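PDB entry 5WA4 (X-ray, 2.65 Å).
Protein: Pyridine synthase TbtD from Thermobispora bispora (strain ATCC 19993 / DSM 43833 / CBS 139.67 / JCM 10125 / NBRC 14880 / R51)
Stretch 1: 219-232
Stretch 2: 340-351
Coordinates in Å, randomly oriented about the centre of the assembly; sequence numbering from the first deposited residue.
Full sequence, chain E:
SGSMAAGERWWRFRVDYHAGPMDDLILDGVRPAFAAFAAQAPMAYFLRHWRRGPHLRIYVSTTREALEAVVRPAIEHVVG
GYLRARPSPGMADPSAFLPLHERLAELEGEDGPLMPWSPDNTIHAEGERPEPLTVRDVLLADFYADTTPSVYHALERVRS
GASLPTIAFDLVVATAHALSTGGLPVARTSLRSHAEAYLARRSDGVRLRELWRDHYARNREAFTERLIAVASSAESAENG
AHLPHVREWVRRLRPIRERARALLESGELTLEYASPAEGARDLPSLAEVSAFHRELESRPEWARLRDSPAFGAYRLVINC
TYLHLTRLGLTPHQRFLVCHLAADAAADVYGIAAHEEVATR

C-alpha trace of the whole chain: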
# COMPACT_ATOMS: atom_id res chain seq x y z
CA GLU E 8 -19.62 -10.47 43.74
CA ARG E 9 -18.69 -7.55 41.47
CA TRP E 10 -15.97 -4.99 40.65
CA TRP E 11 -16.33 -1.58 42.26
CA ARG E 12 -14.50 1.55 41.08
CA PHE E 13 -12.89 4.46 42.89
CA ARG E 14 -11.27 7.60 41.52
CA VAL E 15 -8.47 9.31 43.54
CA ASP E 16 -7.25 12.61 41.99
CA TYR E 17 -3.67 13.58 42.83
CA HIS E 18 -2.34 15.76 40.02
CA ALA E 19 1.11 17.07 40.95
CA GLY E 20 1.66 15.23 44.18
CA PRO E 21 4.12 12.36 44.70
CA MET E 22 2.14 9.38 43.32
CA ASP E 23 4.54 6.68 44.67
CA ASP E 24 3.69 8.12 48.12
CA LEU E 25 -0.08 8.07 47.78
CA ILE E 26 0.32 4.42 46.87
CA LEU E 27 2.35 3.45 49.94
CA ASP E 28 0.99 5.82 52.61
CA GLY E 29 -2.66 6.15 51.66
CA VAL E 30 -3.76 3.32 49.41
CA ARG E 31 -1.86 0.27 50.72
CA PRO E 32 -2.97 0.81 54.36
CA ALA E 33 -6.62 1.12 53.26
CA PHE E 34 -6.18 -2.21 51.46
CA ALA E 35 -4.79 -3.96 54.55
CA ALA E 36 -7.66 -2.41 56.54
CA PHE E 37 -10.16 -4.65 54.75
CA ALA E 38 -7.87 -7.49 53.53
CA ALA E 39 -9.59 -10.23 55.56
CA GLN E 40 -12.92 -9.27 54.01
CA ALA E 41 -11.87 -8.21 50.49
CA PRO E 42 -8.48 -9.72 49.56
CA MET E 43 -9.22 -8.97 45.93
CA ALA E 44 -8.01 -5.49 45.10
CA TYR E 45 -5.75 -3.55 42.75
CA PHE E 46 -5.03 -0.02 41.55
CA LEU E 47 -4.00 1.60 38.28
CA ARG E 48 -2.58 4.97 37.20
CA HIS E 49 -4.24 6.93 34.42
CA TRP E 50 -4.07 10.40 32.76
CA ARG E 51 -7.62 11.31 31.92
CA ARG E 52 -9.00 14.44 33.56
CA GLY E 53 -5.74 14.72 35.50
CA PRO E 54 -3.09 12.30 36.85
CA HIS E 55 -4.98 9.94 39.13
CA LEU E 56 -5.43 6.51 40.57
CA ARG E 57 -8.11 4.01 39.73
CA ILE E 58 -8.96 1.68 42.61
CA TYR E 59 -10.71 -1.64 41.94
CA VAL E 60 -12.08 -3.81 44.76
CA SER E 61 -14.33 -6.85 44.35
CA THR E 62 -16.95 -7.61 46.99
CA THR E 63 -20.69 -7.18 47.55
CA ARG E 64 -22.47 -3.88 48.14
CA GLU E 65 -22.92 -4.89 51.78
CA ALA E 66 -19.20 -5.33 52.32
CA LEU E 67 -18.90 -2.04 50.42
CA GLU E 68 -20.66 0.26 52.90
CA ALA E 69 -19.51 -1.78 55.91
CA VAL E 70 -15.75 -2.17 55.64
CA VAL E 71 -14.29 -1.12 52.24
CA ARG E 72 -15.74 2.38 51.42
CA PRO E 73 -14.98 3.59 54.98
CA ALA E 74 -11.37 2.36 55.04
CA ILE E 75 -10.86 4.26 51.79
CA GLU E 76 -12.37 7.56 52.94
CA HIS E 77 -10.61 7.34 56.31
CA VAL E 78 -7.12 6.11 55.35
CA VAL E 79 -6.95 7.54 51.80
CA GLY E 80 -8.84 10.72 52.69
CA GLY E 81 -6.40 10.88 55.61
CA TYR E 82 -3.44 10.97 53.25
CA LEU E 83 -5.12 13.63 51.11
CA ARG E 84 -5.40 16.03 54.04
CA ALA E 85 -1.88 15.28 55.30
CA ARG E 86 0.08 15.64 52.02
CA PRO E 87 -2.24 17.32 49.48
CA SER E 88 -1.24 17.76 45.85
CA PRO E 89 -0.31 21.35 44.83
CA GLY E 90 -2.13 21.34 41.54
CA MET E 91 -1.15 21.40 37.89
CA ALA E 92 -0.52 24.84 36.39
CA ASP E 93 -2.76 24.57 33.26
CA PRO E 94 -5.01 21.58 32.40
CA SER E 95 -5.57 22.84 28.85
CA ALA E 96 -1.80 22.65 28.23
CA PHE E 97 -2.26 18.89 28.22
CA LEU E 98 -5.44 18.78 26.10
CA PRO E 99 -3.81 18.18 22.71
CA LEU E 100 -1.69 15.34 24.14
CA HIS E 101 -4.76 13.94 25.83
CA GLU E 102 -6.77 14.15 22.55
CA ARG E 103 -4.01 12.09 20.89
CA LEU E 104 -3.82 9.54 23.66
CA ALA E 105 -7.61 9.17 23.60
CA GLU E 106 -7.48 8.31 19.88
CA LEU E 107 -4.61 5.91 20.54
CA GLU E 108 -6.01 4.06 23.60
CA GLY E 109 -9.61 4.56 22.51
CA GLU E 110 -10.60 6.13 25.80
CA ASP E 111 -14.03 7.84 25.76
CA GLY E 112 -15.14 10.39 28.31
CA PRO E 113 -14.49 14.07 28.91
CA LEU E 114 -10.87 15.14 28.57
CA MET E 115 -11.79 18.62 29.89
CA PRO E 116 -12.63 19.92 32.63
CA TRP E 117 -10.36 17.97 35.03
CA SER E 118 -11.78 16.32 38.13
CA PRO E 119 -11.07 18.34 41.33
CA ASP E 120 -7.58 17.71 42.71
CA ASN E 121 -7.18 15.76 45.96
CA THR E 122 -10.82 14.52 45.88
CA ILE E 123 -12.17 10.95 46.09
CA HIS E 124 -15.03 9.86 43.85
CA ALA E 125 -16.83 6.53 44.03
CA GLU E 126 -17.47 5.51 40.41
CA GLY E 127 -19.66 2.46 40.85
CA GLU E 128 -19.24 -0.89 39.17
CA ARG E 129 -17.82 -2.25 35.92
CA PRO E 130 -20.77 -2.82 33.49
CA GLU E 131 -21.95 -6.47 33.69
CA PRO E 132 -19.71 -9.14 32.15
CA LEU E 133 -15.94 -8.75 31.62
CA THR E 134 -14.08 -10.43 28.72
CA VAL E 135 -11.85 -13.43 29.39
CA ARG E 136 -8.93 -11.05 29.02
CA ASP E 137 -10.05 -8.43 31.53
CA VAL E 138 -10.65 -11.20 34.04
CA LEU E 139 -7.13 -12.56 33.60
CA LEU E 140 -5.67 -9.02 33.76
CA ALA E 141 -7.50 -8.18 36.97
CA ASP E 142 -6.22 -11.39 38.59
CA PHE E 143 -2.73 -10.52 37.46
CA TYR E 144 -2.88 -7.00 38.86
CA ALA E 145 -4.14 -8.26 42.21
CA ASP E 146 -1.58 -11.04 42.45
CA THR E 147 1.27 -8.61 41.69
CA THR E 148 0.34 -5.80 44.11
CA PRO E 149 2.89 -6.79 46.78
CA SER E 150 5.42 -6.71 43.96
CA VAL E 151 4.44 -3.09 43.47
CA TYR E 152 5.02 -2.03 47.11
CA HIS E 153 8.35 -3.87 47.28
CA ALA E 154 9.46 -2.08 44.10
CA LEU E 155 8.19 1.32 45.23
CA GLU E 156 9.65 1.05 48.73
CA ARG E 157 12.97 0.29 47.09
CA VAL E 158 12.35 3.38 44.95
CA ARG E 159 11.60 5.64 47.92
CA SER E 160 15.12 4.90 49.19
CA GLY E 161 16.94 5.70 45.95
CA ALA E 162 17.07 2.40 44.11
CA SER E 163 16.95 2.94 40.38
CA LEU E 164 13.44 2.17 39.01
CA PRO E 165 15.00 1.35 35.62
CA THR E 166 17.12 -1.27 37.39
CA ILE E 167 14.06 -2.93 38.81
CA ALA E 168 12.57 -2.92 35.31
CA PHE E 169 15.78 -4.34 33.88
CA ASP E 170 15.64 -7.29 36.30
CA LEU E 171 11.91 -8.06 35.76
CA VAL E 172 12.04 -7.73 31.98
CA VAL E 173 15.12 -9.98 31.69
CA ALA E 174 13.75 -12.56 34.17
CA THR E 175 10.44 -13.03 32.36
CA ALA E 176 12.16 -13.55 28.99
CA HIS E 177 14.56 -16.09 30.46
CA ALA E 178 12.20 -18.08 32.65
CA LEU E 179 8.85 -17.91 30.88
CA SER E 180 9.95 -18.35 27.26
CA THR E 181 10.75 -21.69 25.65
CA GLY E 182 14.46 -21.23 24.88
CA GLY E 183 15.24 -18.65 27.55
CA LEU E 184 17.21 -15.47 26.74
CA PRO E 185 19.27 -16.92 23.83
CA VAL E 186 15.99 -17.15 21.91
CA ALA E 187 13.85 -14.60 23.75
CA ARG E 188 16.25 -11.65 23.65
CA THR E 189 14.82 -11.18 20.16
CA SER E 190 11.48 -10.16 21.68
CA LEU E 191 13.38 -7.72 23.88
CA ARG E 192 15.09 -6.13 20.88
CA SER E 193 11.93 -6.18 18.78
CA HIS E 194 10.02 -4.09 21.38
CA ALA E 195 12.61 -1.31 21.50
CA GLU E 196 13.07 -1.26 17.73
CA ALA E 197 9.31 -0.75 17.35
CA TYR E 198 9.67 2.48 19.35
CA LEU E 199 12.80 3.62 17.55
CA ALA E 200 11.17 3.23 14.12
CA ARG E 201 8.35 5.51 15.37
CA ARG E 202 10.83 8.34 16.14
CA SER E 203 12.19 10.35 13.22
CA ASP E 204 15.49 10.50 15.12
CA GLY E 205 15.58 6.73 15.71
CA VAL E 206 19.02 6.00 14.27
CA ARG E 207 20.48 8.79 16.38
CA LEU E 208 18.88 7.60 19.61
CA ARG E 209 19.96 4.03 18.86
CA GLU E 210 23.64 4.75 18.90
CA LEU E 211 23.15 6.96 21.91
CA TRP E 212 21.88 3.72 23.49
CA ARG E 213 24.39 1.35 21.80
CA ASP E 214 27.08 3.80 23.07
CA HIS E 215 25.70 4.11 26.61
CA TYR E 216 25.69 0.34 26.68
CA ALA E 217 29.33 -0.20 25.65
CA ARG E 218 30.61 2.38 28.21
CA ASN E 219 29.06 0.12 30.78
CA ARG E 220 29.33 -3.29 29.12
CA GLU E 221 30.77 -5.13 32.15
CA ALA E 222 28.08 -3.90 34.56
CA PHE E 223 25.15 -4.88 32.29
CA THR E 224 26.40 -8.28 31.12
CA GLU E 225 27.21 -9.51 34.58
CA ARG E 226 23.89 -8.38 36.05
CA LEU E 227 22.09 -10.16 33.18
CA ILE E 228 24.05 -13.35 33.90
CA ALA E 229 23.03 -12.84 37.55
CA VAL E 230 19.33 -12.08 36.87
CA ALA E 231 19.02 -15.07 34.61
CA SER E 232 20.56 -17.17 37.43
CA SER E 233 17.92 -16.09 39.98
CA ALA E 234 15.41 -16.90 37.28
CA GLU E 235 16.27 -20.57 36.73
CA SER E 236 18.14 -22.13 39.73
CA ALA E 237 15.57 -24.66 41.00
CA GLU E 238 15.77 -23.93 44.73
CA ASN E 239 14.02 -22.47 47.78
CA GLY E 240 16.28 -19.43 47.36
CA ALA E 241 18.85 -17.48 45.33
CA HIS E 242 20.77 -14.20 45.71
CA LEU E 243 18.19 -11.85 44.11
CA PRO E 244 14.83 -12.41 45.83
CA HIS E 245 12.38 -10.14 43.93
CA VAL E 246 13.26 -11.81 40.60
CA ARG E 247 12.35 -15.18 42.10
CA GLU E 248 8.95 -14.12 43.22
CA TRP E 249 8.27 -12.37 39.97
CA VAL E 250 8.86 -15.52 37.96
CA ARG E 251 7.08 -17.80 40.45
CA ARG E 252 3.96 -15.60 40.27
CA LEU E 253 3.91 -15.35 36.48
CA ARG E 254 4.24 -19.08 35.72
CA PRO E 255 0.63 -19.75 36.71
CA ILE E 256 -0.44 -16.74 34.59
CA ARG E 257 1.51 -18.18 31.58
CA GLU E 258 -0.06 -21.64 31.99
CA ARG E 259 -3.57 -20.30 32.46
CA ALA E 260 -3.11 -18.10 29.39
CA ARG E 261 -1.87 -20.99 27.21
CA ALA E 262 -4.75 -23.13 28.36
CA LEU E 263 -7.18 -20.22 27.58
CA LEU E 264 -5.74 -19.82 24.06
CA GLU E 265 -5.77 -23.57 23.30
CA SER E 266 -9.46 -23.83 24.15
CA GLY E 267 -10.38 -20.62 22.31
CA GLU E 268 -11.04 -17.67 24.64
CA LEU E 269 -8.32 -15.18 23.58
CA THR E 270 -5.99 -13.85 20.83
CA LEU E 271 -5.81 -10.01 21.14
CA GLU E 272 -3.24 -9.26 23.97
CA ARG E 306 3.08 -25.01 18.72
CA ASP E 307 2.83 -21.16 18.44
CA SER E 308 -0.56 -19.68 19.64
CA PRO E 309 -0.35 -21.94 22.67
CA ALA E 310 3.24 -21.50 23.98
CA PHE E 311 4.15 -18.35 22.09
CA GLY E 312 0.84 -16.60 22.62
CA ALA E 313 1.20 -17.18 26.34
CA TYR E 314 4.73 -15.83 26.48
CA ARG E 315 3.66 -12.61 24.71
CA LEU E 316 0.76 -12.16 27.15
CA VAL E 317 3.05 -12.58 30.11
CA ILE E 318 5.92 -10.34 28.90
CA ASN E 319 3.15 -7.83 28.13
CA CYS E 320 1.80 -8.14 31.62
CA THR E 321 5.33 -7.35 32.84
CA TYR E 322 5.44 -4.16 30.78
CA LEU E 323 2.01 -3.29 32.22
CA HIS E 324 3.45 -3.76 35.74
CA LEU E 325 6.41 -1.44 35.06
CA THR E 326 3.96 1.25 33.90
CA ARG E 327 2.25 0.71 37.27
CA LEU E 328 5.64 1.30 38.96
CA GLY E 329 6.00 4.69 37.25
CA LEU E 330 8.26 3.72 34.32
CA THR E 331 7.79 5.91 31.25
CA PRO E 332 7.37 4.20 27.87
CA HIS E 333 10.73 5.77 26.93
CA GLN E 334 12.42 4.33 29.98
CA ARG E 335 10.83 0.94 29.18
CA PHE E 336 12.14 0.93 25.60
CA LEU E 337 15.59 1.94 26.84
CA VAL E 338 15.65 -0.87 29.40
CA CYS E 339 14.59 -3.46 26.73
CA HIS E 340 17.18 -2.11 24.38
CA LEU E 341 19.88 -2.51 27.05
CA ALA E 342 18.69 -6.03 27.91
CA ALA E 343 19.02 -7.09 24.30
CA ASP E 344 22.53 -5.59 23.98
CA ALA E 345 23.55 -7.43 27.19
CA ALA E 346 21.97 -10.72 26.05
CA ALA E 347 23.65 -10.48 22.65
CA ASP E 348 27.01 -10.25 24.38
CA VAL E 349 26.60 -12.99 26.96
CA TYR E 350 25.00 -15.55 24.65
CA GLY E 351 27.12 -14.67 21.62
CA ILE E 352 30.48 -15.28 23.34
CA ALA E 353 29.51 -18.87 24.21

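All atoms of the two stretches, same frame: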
# COMPACT_ATOMS: atom_id res chain seq x y z
N ASN E 219 29.37 0.86 29.58
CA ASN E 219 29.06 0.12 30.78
C ASN E 219 28.93 -1.38 30.58
O ASN E 219 28.35 -2.06 31.42
CB ASN E 219 27.78 0.68 31.37
CG ASN E 219 27.90 2.15 31.64
OD1 ASN E 219 28.50 2.54 32.64
ND2 ASN E 219 27.36 2.97 30.76
N ARG E 220 29.52 -1.89 29.49
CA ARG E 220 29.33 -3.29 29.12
C ARG E 220 29.44 -4.25 30.30
O ARG E 220 28.52 -5.01 30.54
CB ARG E 220 30.31 -3.72 28.03
CG ARG E 220 30.32 -5.22 27.82
CD ARG E 220 30.51 -5.59 26.36
NE ARG E 220 31.71 -5.02 25.76
CZ ARG E 220 31.72 -3.98 24.92
NH1 ARG E 220 30.58 -3.37 24.58
NH2 ARG E 220 32.87 -3.54 24.43
N GLU E 221 30.52 -4.17 31.07
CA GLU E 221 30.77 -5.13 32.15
C GLU E 221 29.69 -5.14 33.24
O GLU E 221 29.37 -6.20 33.79
CB GLU E 221 32.13 -4.89 32.79
CG GLU E 221 32.51 -6.00 33.76
CD GLU E 221 33.82 -5.74 34.47
OE1 GLU E 221 34.76 -5.24 33.80
OE2 GLU E 221 33.92 -6.04 35.68
N ALA E 222 29.12 -3.98 33.55
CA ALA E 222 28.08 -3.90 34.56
C ALA E 222 26.76 -4.55 34.09
O ALA E 222 26.09 -5.24 34.88
CB ALA E 222 27.84 -2.46 34.96
N PHE E 223 26.40 -4.34 32.82
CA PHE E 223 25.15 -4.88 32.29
C PHE E 223 25.21 -6.39 32.08
O PHE E 223 24.29 -7.10 32.46
CB PHE E 223 24.78 -4.21 30.96
CG PHE E 223 24.08 -2.89 31.12
CD1 PHE E 223 22.73 -2.84 31.40
CD2 PHE E 223 24.78 -1.71 31.01
CE1 PHE E 223 22.09 -1.64 31.57
CE2 PHE E 223 24.14 -0.51 31.18
CZ PHE E 223 22.79 -0.47 31.46
N THR E 224 26.29 -6.87 31.45
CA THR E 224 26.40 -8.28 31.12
C THR E 224 26.40 -9.14 32.36
O THR E 224 25.81 -10.22 32.38
CB THR E 224 27.67 -8.58 30.34
OG1 THR E 224 28.78 -7.97 31.00
CG2 THR E 224 27.57 -8.09 28.92
N GLU E 225 27.07 -8.67 33.41
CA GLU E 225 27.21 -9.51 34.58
C GLU E 225 26.00 -9.41 35.52
O GLU E 225 25.76 -10.33 36.32
CB GLU E 225 28.53 -9.20 35.30
CG GLU E 225 29.72 -9.90 34.61
CD GLU E 225 31.08 -9.40 35.05
OE1 GLU E 225 31.14 -8.34 35.72
OE2 GLU E 225 32.09 -10.05 34.73
N ARG E 226 25.19 -8.36 35.39
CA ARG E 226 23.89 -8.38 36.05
C ARG E 226 22.87 -9.26 35.29
O ARG E 226 21.99 -9.87 35.90
CB ARG E 226 23.33 -6.98 36.22
CG ARG E 226 22.23 -6.96 37.23
CD ARG E 226 21.54 -5.64 37.31
NE ARG E 226 20.53 -5.69 38.35
CZ ARG E 226 20.79 -5.55 39.65
NH1 ARG E 226 22.04 -5.38 40.05
NH2 ARG E 226 19.81 -5.58 40.55
N LEU E 227 23.00 -9.35 33.97
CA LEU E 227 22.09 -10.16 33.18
C LEU E 227 22.37 -11.65 33.42
O LEU E 227 21.44 -12.43 33.61
CB LEU E 227 22.20 -9.80 31.70
CG LEU E 227 21.45 -10.69 30.69
CD1 LEU E 227 20.83 -9.81 29.64
CD2 LEU E 227 22.36 -11.70 30.04
N ILE E 228 23.64 -12.03 33.43
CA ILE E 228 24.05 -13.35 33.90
C ILE E 228 23.51 -13.65 35.31
O ILE E 228 23.09 -14.77 35.60
CB ILE E 228 25.58 -13.49 33.92
CG1 ILE E 228 26.15 -13.33 32.51
CG2 ILE E 228 25.99 -14.84 34.48
CD1 ILE E 228 27.64 -13.48 32.44
N ALA E 229 23.50 -12.65 36.18
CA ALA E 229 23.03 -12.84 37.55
C ALA E 229 21.50 -12.88 37.67
O ALA E 229 20.96 -13.60 38.52
CB ALA E 229 23.62 -11.75 38.45
N VAL E 230 20.79 -12.10 36.84
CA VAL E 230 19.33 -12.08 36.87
C VAL E 230 18.78 -13.37 36.28
O VAL E 230 17.80 -13.94 36.79
CB VAL E 230 18.75 -10.88 36.10
CG1 VAL E 230 17.34 -11.15 35.63
CG2 VAL E 230 18.76 -9.66 36.98
N ALA E 231 19.41 -13.82 35.21
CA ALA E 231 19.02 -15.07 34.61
C ALA E 231 19.19 -16.21 35.62
O ALA E 231 18.33 -17.08 35.72
CB ALA E 231 19.82 -15.33 33.34
N SER E 232 20.29 -16.17 36.39
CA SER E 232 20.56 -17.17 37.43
C SER E 232 19.44 -17.25 38.46
O SER E 232 18.92 -18.33 38.72
CB SER E 232 21.88 -16.86 38.15
OG SER E 232 23.01 -17.04 37.31
N HIS E 340 16.09 -2.20 25.33
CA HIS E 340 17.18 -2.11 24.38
C HIS E 340 18.50 -2.53 25.06
O HIS E 340 19.32 -3.24 24.46
CB HIS E 340 17.28 -0.71 23.80
CG HIS E 340 18.35 -0.58 22.77
ND1 HIS E 340 18.11 -0.75 21.43
CD2 HIS E 340 19.68 -0.36 22.89
CE1 HIS E 340 19.24 -0.61 20.76
NE2 HIS E 340 20.21 -0.37 21.63
N LEU E 341 18.68 -2.12 26.31
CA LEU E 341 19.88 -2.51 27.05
C LEU E 341 19.88 -4.00 27.40
O LEU E 341 20.94 -4.63 27.43
CB LEU E 341 20.01 -1.66 28.33
CG LEU E 341 20.33 -0.18 28.07
CD1 LEU E 341 20.19 0.68 29.32
CD2 LEU E 341 21.73 -0.07 27.48
N ALA E 342 18.72 -4.59 27.65
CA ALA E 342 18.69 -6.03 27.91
C ALA E 342 19.17 -6.75 26.69
O ALA E 342 20.03 -7.62 26.79
CB ALA E 342 17.32 -6.50 28.29
N ALA E 343 18.68 -6.35 25.52
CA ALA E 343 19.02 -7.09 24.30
C ALA E 343 20.50 -6.94 23.93
O ALA E 343 21.13 -7.88 23.44
CB ALA E 343 18.11 -6.66 23.14
N ASP E 344 21.07 -5.76 24.15
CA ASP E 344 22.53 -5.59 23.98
C ASP E 344 23.29 -6.54 24.92
O ASP E 344 24.19 -7.24 24.49
CB ASP E 344 22.97 -4.13 24.24
CG ASP E 344 22.86 -3.23 23.00
OD1 ASP E 344 22.72 -3.75 21.87
OD2 ASP E 344 22.92 -1.99 23.16
N ALA E 345 22.92 -6.56 26.20
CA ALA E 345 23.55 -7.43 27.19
C ALA E 345 23.42 -8.92 26.81
O ALA E 345 24.42 -9.65 26.81
CB ALA E 345 22.94 -7.20 28.54
N ALA E 346 22.21 -9.35 26.47
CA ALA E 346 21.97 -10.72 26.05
C ALA E 346 22.82 -11.08 24.85
O ALA E 346 23.42 -12.14 24.81
CB ALA E 346 20.52 -10.95 25.73
N ALA E 347 22.89 -10.19 23.87
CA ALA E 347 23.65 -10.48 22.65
C ALA E 347 25.12 -10.74 22.98
O ALA E 347 25.78 -11.57 22.34
CB ALA E 347 23.52 -9.32 21.66
N ASP E 348 25.62 -10.06 24.00
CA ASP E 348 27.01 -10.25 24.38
C ASP E 348 27.19 -11.60 25.04
O ASP E 348 27.96 -12.43 24.56
CB ASP E 348 27.48 -9.13 25.30
CG ASP E 348 28.26 -8.08 24.55
OD1 ASP E 348 28.99 -8.46 23.60
OD2 ASP E 348 28.13 -6.87 24.89
N VAL E 349 26.45 -11.81 26.12
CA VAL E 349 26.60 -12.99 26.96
C VAL E 349 26.41 -14.28 26.20
O VAL E 349 27.19 -15.21 26.37
CB VAL E 349 25.62 -12.99 28.13
CG1 VAL E 349 25.81 -14.26 28.95
CG2 VAL E 349 25.81 -11.74 28.98
N TYR E 350 25.39 -14.32 25.34
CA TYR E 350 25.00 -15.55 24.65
C TYR E 350 25.62 -15.65 23.25
O TYR E 350 25.47 -16.66 22.56
CB TYR E 350 23.46 -15.66 24.59
CG TYR E 350 22.89 -15.81 25.98
CD1 TYR E 350 23.02 -17.00 26.68
CD2 TYR E 350 22.26 -14.74 26.62
CE1 TYR E 350 22.53 -17.14 27.98
CE2 TYR E 350 21.76 -14.87 27.92
CZ TYR E 350 21.90 -16.08 28.59
OH TYR E 350 21.41 -16.21 29.88
N GLY E 351 26.35 -14.62 22.86
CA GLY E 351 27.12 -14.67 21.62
C GLY E 351 28.51 -15.23 21.86
O GLY E 351 29.03 -15.95 21.02

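Two helical segments, one in each stretch, cross at a steep angle of 80° between their N-to-C directions. Their axes approach to 8.7 Å. The backbones come near at Thr224 and Ala345, whose CA atoms lie 4.9 Å apart. No hydrogen bond spans the contact, which rests on the fit of mostly apolar side chains and buries 522 Å² over both sides.

Leu227 is the main bump. Its side chain sits as a knob in a hollow formed by Ala342, Ala345, Ala346 and Val349. The small alanine side chains leave room for the leucine, whose CD1 comes down close to the backbone. Leu227 CD1 reaches Ala345 CB at 3.5 Å and also lies 3.5 Å from Ala346 N, so the methyl meets backbone as well as side chain. The other methyl, Leu227 CD2, packs 3.6 Å from Val349 CG2 and 3.9 Å from Tyr350 CE2.

Val349 fits between neighbouring turns of the first helix. Val349 CG2 lies 3.7 Å from Thr224 O, and Val349 CG1 is 3.7 Å from Ile228 CG1. Ile228 starts sideways, but its end comes nearer, with CG1 against Val349; the residue is otherwise exposed. At the same end, Tyr350 OH lies 3.9 Å from Ala231 CB; the small alanine leaves room for the phenol.

Phe223 fills the other end. Phe223 CZ is 3.6 Å from Leu341 CD1, and Leu341 CD2 lies over one face of the ring. Both residues are buried, as suits their apolar side chains.

Thr224 turns its methyl to the partner, with Thr224 CG2 3.8 Å from Asp348 CB. Thr224 OG1 donates to Arg220 O at 3.0 Å, so the hydroxyl is satisfied within its own helix. Arg220 CD touches Asp348 OD2 at 3.1 Å. Arg220 NE stays 4.1 Å from Asp348 OD2, beyond a salt bridge; both side chains hydrogen-bond elsewhere in the structure.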